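Local coordinates for protein transcriptional regulator (Mesorhizobium loti, PDB 3BHQ) that probably binds operator DNA as a dimeric TetR-family transcription factor and so regulates the expression of target genes, at residues Tyr30-Met35 / Thr54-Phe60; Val64-Ala68 / Ala128-Gly133; Ala162-Leu166 / Phe202-Tyr206. All coordinates share one frame. Numbering follows the deposited sequence.

From the N terminus the chain runs through helix 9-28 into contact 1, where the loop 30-35 meets 54-60 and closes a short loop of 18 residues that holds the predicted helix-turn-helix. The partner segment opens helix 56-83, and one turn further on the same helix supplies 64-68 to contact 2. There it packs on helix 123-150, closing a loop of 59 residues and tying the helix that leaves the DNA-binding head to the C-terminal regulatory body. Contact 3, closing a loop of 35 residues, joins helices 159-181 and 188-206 at the far end of that body, its centre about 40 Å from that of contact 1. The three closures follow in series, without nesting or crossing.

Contact 1 of 3, residues Tyr30-Met35 / Thr54-Phe60; sequences YDGTSM and TDKETLF. With EDO (1,2-ethanediol), chain H.
Tyr30 opens a type I beta turn that ends at Thr33. With chi1 at t its ring reaches toward the start of helix 56-83 and lies over Lys56: CE of Lys56 sits 3.6 Å from the ring centroid (CH-pi) and NZ of Lys56 4.5 Å from it (cation-pi). The Tyr30 ring also meets Phe60 rim to rim (CD1 to CD2 of Phe60 3.5 Å), while its OH hydrogen-bonds O2 of an ethanediol at 2.6 Å. Lys56 (t, t, p, t) is a long side chain bent once, at chi3, so that its CE lies over the ring and its ammonium reaches the turn, where NZ of Lys56 donates to Tyr30 O (2.8 Å) and Thr33 O (2.9 Å). Asp31 OD1 is linked to Lys56 NZ through a water, 2.8 Å from each, and also salt-bridges Arg121. In the TetR-family DNA-binding domain this turn leads into the predicted helix-turn-helix, so Lys56 ties the entry of that motif to the helix after it. Ser34, chi1 p, is the N-cap of helix 35-42 and its OG also hydrogen-bonds Glu37; Asp55 likewise caps helix 56-83, its OD1 accepting from Thr58 N (2.8 Å). The selenomethionine Met35 (m, m, m), its CA 6.0 Å from that of Lys56, curls so that SE lies 3.6 Å from Lys56 N and 4.0 Å from Leu59 CD2.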
loop_
_atom_site.group_PDB
_atom_site.type_symbol
_atom_site.label_atom_id
_atom_site.label_comp_id
_atom_site.label_asym_id
_atom_site.label_seq_id
_atom_site.Cartn_x
_atom_site.Cartn_y
_atom_site.Cartn_z
ATOM N N TYR A 30 3.624 -14.725 -13.915
ATOM C CA TYR A 30 4.830 -14.818 -14.732
ATOM C C TYR A 30 5.202 -16.252 -15.114
ATOM O O TYR A 30 5.411 -16.541 -16.296
ATOM C CB TYR A 30 5.964 -14.143 -13.975
ATOM C CG TYR A 30 7.258 -14.072 -14.686
ATOM C CD1 TYR A 30 7.457 -13.107 -15.681
ATOM C CD2 TYR A 30 8.305 -14.937 -14.369
ATOM C CE1 TYR A 30 8.656 -13.013 -16.348
ATOM C CE2 TYR A 30 9.529 -14.846 -15.022
ATOM C CZ TYR A 30 9.687 -13.865 -16.026
ATOM O OH TYR A 30 10.876 -13.745 -16.674
ATOM N N ASP A 31 5.207 -17.163 -14.135
ATOM C CA ASP A 31 5.581 -18.563 -14.399
ATOM C C ASP A 31 4.543 -19.346 -15.159
ATOM O O ASP A 31 4.883 -20.370 -15.725
ATOM C CB ASP A 31 5.877 -19.345 -13.105
ATOM C CG ASP A 31 7.155 -18.929 -12.445
ATOM O OD1 ASP A 31 8.085 -18.483 -13.157
ATOM O OD2 ASP A 31 7.243 -19.101 -11.204
ATOM N N GLY A 32 3.303 -18.872 -15.176
ATOM C CA GLY A 32 2.201 -19.574 -15.834
ATOM C C GLY A 32 2.010 -19.271 -17.305
ATOM O O GLY A 32 1.121 -19.853 -17.927
ATOM N N THR A 33 2.797 -18.343 -17.848
ATOM C CA THR A 33 2.704 -17.992 -19.273
ATOM C C THR A 33 4.078 -18.035 -19.909
ATOM O O THR A 33 5.077 -18.354 -19.261
ATOM C CB THR A 33 1.954 -16.641 -19.498
ATOM O OG1 THR A 33 1.655 -16.476 -20.901
ATOM C CG2 THR A 33 2.757 -15.450 -19.003
ATOM N N SER A 34 4.104 -17.781 -21.209
ATOM C CA SER A 34 5.322 -17.852 -21.971
ATOM C C SER A 34 5.288 -16.928 -23.169
ATOM O O SER A 34 4.229 -16.447 -23.584
ATOM C CB SER A 34 5.527 -19.286 -22.475
ATOM O OG SER A 34 4.484 -19.666 -23.353
HETATM N N MSE A 35 6.462 -16.704 -23.729
HETATM C CA MSE A 35 6.583 -15.880 -24.946
HETATM C C MSE A 35 5.745 -16.466 -26.073
HETATM O O MSE A 35 5.085 -15.726 -26.812
HETATM C CB MSE A 35 8.046 -15.783 -25.373
HETATM C CG MSE A 35 8.922 -15.032 -24.376
HETATM SE SE MSE A 35 8.697 -13.106 -24.494
HETATM C CE MSE A 35 9.964 -12.821 -25.939
ATOM N N THR A 54 12.760 -9.606 -26.556
ATOM C CA THR A 54 13.886 -10.419 -26.042
ATOM C C THR A 54 13.532 -11.609 -25.149
ATOM O O THR A 54 13.965 -12.738 -25.434
ATOM C CB THR A 54 14.940 -9.522 -25.342
ATOM O OG1 THR A 54 15.572 -8.761 -26.368
ATOM C CG2 THR A 54 16.051 -10.356 -24.600
ATOM N N ASP A 55 12.860 -11.338 -24.048
ATOM C CA ASP A 55 12.495 -12.392 -23.112
ATOM C C ASP A 55 11.301 -11.995 -22.282
ATOM O O ASP A 55 10.848 -10.856 -22.343
ATOM C CB ASP A 55 13.720 -12.854 -22.279
ATOM C CG ASP A 55 14.336 -11.771 -21.425
ATOM O OD1 ASP A 55 13.660 -10.788 -21.019
ATOM O OD2 ASP A 55 15.541 -11.950 -21.104
ATOM N N LYS A 56 10.784 -12.956 -21.514
ATOM C CA LYS A 56 9.586 -12.769 -20.743
ATOM C C LYS A 56 9.772 -11.690 -19.662
ATOM O O LYS A 56 8.850 -10.898 -19.393
ATOM C CB LYS A 56 9.145 -14.116 -20.163
ATOM C CG LYS A 56 7.727 -14.159 -19.701
ATOM C CD LYS A 56 7.251 -15.580 -19.367
ATOM C CE LYS A 56 7.983 -16.192 -18.191
ATOM N NZ LYS A 56 7.484 -17.565 -17.883
ATOM N N GLU A 57 10.978 -11.612 -19.094
ATOM C CA GLU A 57 11.277 -10.606 -18.063
ATOM C C GLU A 57 11.217 -9.179 -18.635
ATOM O O GLU A 57 10.659 -8.271 -18.013
ATOM C CB GLU A 57 12.662 -10.867 -17.438
ATOM C CG GLU A 57 13.122 -9.854 -16.404
ATOM C CD GLU A 57 14.360 -10.299 -15.633
ATOM O OE1 GLU A 57 15.159 -11.119 -16.174
ATOM O OE2 GLU A 57 14.541 -9.797 -14.518
ATOM N N THR A 58 11.851 -8.995 -19.779
ATOM C CA THR A 58 11.843 -7.726 -20.510
ATOM C C THR A 58 10.433 -7.307 -20.888
ATOM O O THR A 58 10.039 -6.140 -20.691
ATOM C CB THR A 58 12.793 -7.798 -21.723
ATOM O OG1 THR A 58 14.115 -8.157 -21.288
ATOM C CG2 THR A 58 12.832 -6.454 -22.481
ATOM N N LEU A 59 9.649 -8.259 -21.401
ATOM C CA LEU A 59 8.279 -7.988 -21.782
ATOM C C LEU A 59 7.426 -7.558 -20.564
ATOM O O LEU A 59 6.633 -6.633 -20.673
ATOM C CB LEU A 59 7.690 -9.216 -22.475
ATOM C CG LEU A 59 6.236 -9.138 -22.969
ATOM C CD1 LEU A 59 5.877 -7.858 -23.730
ATOM C CD2 LEU A 59 5.858 -10.368 -23.834
ATOM N N PHE A 60 7.641 -8.193 -19.414
ATOM C CA PHE A 60 6.918 -7.820 -18.172
ATOM C C PHE A 60 7.252 -6.349 -17.812
ATOM O O PHE A 60 6.382 -5.574 -17.403
ATOM C CB PHE A 60 7.294 -8.769 -17.030
ATOM C CG PHE A 60 6.287 -8.884 -15.885
ATOM C CD1 PHE A 60 5.176 -8.041 -15.736
ATOM C CD2 PHE A 60 6.520 -9.840 -14.891
ATOM C CE1 PHE A 60 4.295 -8.218 -14.653
ATOM C CE2 PHE A 60 5.645 -9.993 -13.802
ATOM C CZ PHE A 60 4.550 -9.204 -13.705
HETATM C C1 EDO H . 13.282 -13.755 -13.554
HETATM O O1 EDO H . 13.344 -14.811 -12.590
HETATM C C2 EDO H . 13.812 -14.260 -14.892
HETATM O O2 EDO H . 12.823 -15.086 -15.529
HETATM O O HOH W 1 8.917 -18.764 -15.808
#

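Contact 2 of 3, residues Val64-Ala68 / Ala128-Gly133; sequences VLSTA and AWYEKG. With EDO (1,2-ethanediol), chain I.
Two helical segments run roughly parallel here, their axes 9.1 Å apart at closest and crossing at -27°. Val64 CA faces Trp129 CA at 6.3 Å, and Ala68 CA comes within 4.4 Å of Gly133 CA, an approach the small Ala68 permits. Trp129 adopts chi1 t and chi2 -103°, carrying its indole along the partner helix: CZ3 lies 3.6 Å from Ala68 CA and 4.1 Å from Thr67 CG2. Thr67 (m) turns that methyl to the indole, while its OG1 shares a hydrogen bond of 2.7 Å with O1 of an ethanediol. Val64, at t, points CG1 to Trp129 CB (4.0 Å) and Ala128 CB (4.1 Å). In this TetR-type fold helix 56-83 links the DNA-binding head to the regulatory body, and here it packs on helix 123-150; Trp129 also meets Phe180 of the second subunit. Leu65 (m, t) extends CD2 to Ala128 CB (3.9 Å) and to Lys132 CG (3.8 Å). Lys132 begins m, m, m, its aliphatic part covering Leu65 while its amine leads away. A pi-type turn at 130-133 widens the second helix, and a side chain at Gly133 would run into Trp129 O within it; Ala68 CB is 3.5 Å from Lys132 O.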
loop_
_atom_site.group_PDB
_atom_site.type_symbol
_atom_site.label_atom_id
_atom_site.label_comp_id
_atom_site.label_asym_id
_atom_site.label_seq_id
_atom_site.Cartn_x
_atom_site.Cartn_y
_atom_site.Cartn_z
ATOM N N VAL A 64 4.559 -3.174 -17.447
ATOM C CA VAL A 64 4.509 -2.223 -16.287
ATOM C C VAL A 64 4.568 -0.789 -16.788
ATOM O O VAL A 64 3.748 0.061 -16.420
ATOM C CB VAL A 64 5.576 -2.507 -15.215
ATOM C CG1 VAL A 64 5.624 -1.370 -14.158
ATOM C CG2 VAL A 64 5.359 -3.905 -14.581
ATOM N N LEU A 65 5.517 -0.503 -17.676
ATOM C CA LEU A 65 5.626 0.851 -18.213
ATOM C C LEU A 65 4.402 1.296 -19.005
ATOM O O LEU A 65 4.004 2.456 -18.903
ATOM C CB LEU A 65 6.889 1.022 -19.052
ATOM C CG LEU A 65 8.205 0.880 -18.322
ATOM C CD1 LEU A 65 9.357 0.867 -19.357
ATOM C CD2 LEU A 65 8.401 2.005 -17.308
ATOM N N SER A 66 3.810 0.405 -19.808
ATOM C CA SER A 66 2.604 0.737 -20.584
ATOM C C SER A 66 1.432 1.079 -19.671
ATOM O O SER A 66 0.735 2.051 -19.901
ATOM C CB SER A 66 2.203 -0.424 -21.509
ATOM O OG SER A 66 1.066 -0.094 -22.298
ATOM N N THR A 67 1.249 0.273 -18.632
ATOM C CA THR A 67 0.169 0.506 -17.670
ATOM C C THR A 67 0.404 1.845 -16.926
ATOM O O THR A 67 -0.536 2.649 -16.794
ATOM C CB THR A 67 0.007 -0.675 -16.724
ATOM O OG1 THR A 67 -0.494 -1.782 -17.470
ATOM C CG2 THR A 67 -1.017 -0.319 -15.635
ATOM N N ALA A 68 1.648 2.117 -16.548
ATOM C CA ALA A 68 1.993 3.376 -15.867
ATOM C C ALA A 68 1.661 4.556 -16.758
ATOM O O ALA A 68 1.103 5.548 -16.306
ATOM C CB ALA A 68 3.464 3.408 -15.481
ATOM N N ALA A 128 10.128 0.571 -11.612
ATOM C CA ALA A 128 9.459 1.221 -12.744
ATOM C C ALA A 128 8.075 1.719 -12.362
ATOM O O ALA A 128 7.727 2.844 -12.702
ATOM C CB ALA A 128 9.360 0.283 -13.943
ATOM N N TRP A 129 7.289 0.877 -11.678
ATOM C CA TRP A 129 5.958 1.312 -11.241
ATOM C C TRP A 129 6.080 2.550 -10.324
ATOM O O TRP A 129 5.330 3.549 -10.467
ATOM C CB TRP A 129 5.156 0.196 -10.553
ATOM C CG TRP A 129 3.861 0.771 -10.122
ATOM C CD1 TRP A 129 3.521 1.139 -8.856
ATOM C CD2 TRP A 129 2.778 1.188 -10.967
ATOM N NE1 TRP A 129 2.291 1.745 -8.859
ATOM C CE2 TRP A 129 1.803 1.777 -10.131
ATOM C CE3 TRP A 129 2.521 1.087 -12.346
ATOM C CZ2 TRP A 129 0.582 2.276 -10.626
ATOM C CZ3 TRP A 129 1.309 1.581 -12.837
ATOM C CH2 TRP A 129 0.366 2.177 -11.972
ATOM N N TYR A 130 6.993 2.467 -9.380
ATOM C CA TYR A 130 7.144 3.570 -8.406
ATOM C C TYR A 130 7.523 4.882 -9.100
ATOM O O TYR A 130 6.893 5.915 -8.821
ATOM C CB TYR A 130 8.136 3.218 -7.291
ATOM C CG TYR A 130 8.119 4.243 -6.187
ATOM C CD1 TYR A 130 7.025 4.373 -5.363
ATOM C CD2 TYR A 130 9.166 5.115 -6.008
ATOM C CE1 TYR A 130 6.981 5.328 -4.372
ATOM C CE2 TYR A 130 9.125 6.078 -5.003
ATOM C CZ TYR A 130 8.024 6.189 -4.210
ATOM O OH TYR A 130 7.927 7.129 -3.205
ATOM N N GLU A 131 8.502 4.846 -10.023
ATOM C CA GLU A 131 8.948 6.060 -10.733
ATOM C C GLU A 131 7.933 6.572 -11.742
ATOM O O GLU A 131 7.576 7.745 -11.745
ATOM C CB GLU A 131 10.265 5.795 -11.500
ATOM C CG GLU A 131 10.881 7.047 -12.198
ATOM C CD GLU A 131 11.979 6.729 -13.214
ATOM O OE1 GLU A 131 12.548 5.615 -13.206
ATOM O OE2 GLU A 131 12.264 7.606 -14.039
ATOM N N LYS A 132 7.523 5.685 -12.635
ATOM C CA LYS A 132 6.676 6.058 -13.767
ATOM C C LYS A 132 5.190 6.030 -13.567
ATOM O O LYS A 132 4.446 6.612 -14.381
ATOM C CB LYS A 132 7.059 5.195 -14.978
ATOM C CG LYS A 132 8.569 5.195 -15.339
ATOM C CD LYS A 132 9.141 6.544 -15.691
ATOM C CE LYS A 132 8.532 7.165 -16.930
ATOM N NZ LYS A 132 9.303 8.395 -17.328
ATOM N N GLY A 133 4.753 5.334 -12.519
ATOM C CA GLY A 133 3.374 5.247 -12.125
ATOM C C GLY A 133 3.078 6.150 -10.957
ATOM O O GLY A 133 2.529 7.216 -11.140
HETATM C C1 EDO I . -3.985 -2.555 -16.289
HETATM O O1 EDO I . -3.145 -2.298 -17.412
HETATM C C2 EDO I . -4.291 -4.031 -16.327
HETATM O O2 EDO I . -5.081 -4.280 -17.490
#

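Contact 3 of 3, residues Ala162-Leu166 / Phe202-Tyr206; sequences AASHL and FLAVY
At the apolar centre, Phe202 and Tyr206 project one helical turn apart from helix 188-206 toward helix 159-181. The two helices form an antiparallel pair in the all-helical C-terminal domain of this TetR-family protein; the short segments cross at 160° with axes 11.0 Å apart at closest, a spacing spanned by large aromatic side chains against small or aliphatic ones. Leu166 CA stands 6.2 Å from Phe202 CA, and Ala162 CA 7.7 Å from Tyr206 CA. Phe202, chi1 t and chi2 89°, brings CD1 to 3.7 Å from Leu166 CB and sets CE1 3.5 Å from Ala162 O, which lies near the plane of its ring. Leu166 (t, p) also touches Phe145 of helix 123-150, whose ring meets that of Phe202, so a third helix joins this core. Ala162, small enough to fit beneath a ring, places CB over one face of Tyr206, 3.9 Å from the ring centroid in a CH-pi contact. Farther out, the subunit interface begins: His165 packs on Met169 of the second subunit, and Val205 meets Val205 of that subunit. Tyr206, chi1 m, lies at the end of its helix and reaches back across the groove with its phenol, while His165, also m, turns its ring to meet it. Either group could be the donor in the hydrogen bond between His165 ND1 and Tyr206 OH, 2.7 Å long.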
loop_
_atom_site.group_PDB
_atom_site.type_symbol
_atom_site.label_atom_id
_atom_site.label_comp_id
_atom_site.label_asym_id
_atom_site.label_seq_id
_atom_site.Cartn_x
_atom_site.Cartn_y
_atom_site.Cartn_z
ATOM N N ALA A 162 1.330 17.800 -0.362
ATOM C CA ALA A 162 -0.147 18.009 -0.353
ATOM C C ALA A 162 -0.812 16.970 -1.247
ATOM O O ALA A 162 -1.819 16.388 -0.867
ATOM C CB ALA A 162 -0.496 19.376 -0.791
ATOM N N ALA A 163 -0.221 16.695 -2.407
ATOM C CA ALA A 163 -0.742 15.645 -3.282
ATOM C C ALA A 163 -0.716 14.297 -2.575
ATOM O O ALA A 163 -1.733 13.585 -2.583
ATOM C CB ALA A 163 0.041 15.603 -4.639
ATOM N N SER A 164 0.405 13.948 -1.915
ATOM C CA SER A 164 0.478 12.657 -1.208
ATOM C C SER A 164 -0.567 12.602 -0.079
ATOM O O SER A 164 -1.097 11.537 0.186
ATOM C CB SER A 164 1.885 12.369 -0.651
ATOM O OG SER A 164 2.148 13.106 0.525
ATOM N N HIS A 165 -0.859 13.745 0.551
ATOM C CA HIS A 165 -1.908 13.800 1.595
ATOM C C HIS A 165 -3.292 13.511 1.058
ATOM O O HIS A 165 -4.046 12.748 1.670
ATOM C CB HIS A 165 -1.870 15.107 2.371
ATOM C CG HIS A 165 -0.658 15.237 3.243
ATOM N ND1 HIS A 165 -0.304 16.425 3.833
ATOM C CD2 HIS A 165 0.300 14.347 3.577
ATOM C CE1 HIS A 165 0.783 16.244 4.560
ATOM N NE2 HIS A 165 1.172 14.990 4.422
ATOM N N LEU A 166 -3.639 14.106 -0.098
ATOM C CA LEU A 166 -4.937 13.818 -0.738
ATOM C C LEU A 166 -5.002 12.312 -1.086
ATOM O O LEU A 166 -5.962 11.638 -0.740
ATOM C CB LEU A 166 -5.142 14.674 -2.010
ATOM C CG LEU A 166 -6.463 14.387 -2.736
ATOM C CD1 LEU A 166 -7.717 14.633 -1.821
ATOM C CD2 LEU A 166 -6.561 15.162 -4.080
ATOM N N PHE A 202 -9.030 17.375 3.407
ATOM C CA PHE A 202 -8.002 18.040 2.609
ATOM C C PHE A 202 -8.166 19.561 2.603
ATOM O O PHE A 202 -7.183 20.279 2.808
ATOM C CB PHE A 202 -7.994 17.506 1.173
ATOM C CG PHE A 202 -6.968 18.165 0.287
ATOM C CD1 PHE A 202 -5.685 17.652 0.193
ATOM C CD2 PHE A 202 -7.299 19.297 -0.464
ATOM C CE1 PHE A 202 -4.766 18.255 -0.645
ATOM C CE2 PHE A 202 -6.365 19.917 -1.282
ATOM C CZ PHE A 202 -5.102 19.389 -1.360
ATOM N N LEU A 203 -9.385 20.054 2.365
ATOM C CA LEU A 203 -9.627 21.503 2.354
ATOM C C LEU A 203 -9.505 22.150 3.738
ATOM O O LEU A 203 -9.179 23.343 3.820
ATOM C CB LEU A 203 -10.976 21.850 1.694
ATOM C CG LEU A 203 -10.955 21.657 0.174
ATOM C CD1 LEU A 203 -12.349 21.786 -0.418
ATOM C CD2 LEU A 203 -10.003 22.604 -0.514
ATOM N N ALA A 204 -9.729 21.374 4.809
ATOM C CA ALA A 204 -9.525 21.866 6.176
ATOM C C ALA A 204 -8.077 22.274 6.392
ATOM O O ALA A 204 -7.806 23.223 7.121
ATOM C CB ALA A 204 -9.973 20.840 7.210
ATOM N N VAL A 205 -7.144 21.590 5.731
ATOM C CA VAL A 205 -5.730 21.916 5.792
ATOM C C VAL A 205 -5.270 22.886 4.705
ATOM O O VAL A 205 -4.541 23.849 4.970
ATOM C CB VAL A 205 -4.832 20.632 5.548
ATOM C CG1 VAL A 205 -3.342 20.971 5.758
ATOM C CG2 VAL A 205 -5.260 19.449 6.378
ATOM N N TYR A 206 -5.669 22.612 3.459
ATOM C CA TYR A 206 -5.128 23.325 2.290
ATOM C C TYR A 206 -6.041 24.332 1.595
ATOM O O TYR A 206 -5.645 24.945 0.587
ATOM C CB TYR A 206 -4.600 22.313 1.276
ATOM C CG TYR A 206 -3.498 21.446 1.841
ATOM C CD1 TYR A 206 -2.249 22.003 2.169
ATOM C CD2 TYR A 206 -3.684 20.098 2.048
ATOM C CE1 TYR A 206 -1.235 21.225 2.691
ATOM C CE2 TYR A 206 -2.666 19.303 2.568
ATOM C CZ TYR A 206 -1.441 19.876 2.888
ATOM O OH TYR A 206 -0.424 19.107 3.392
#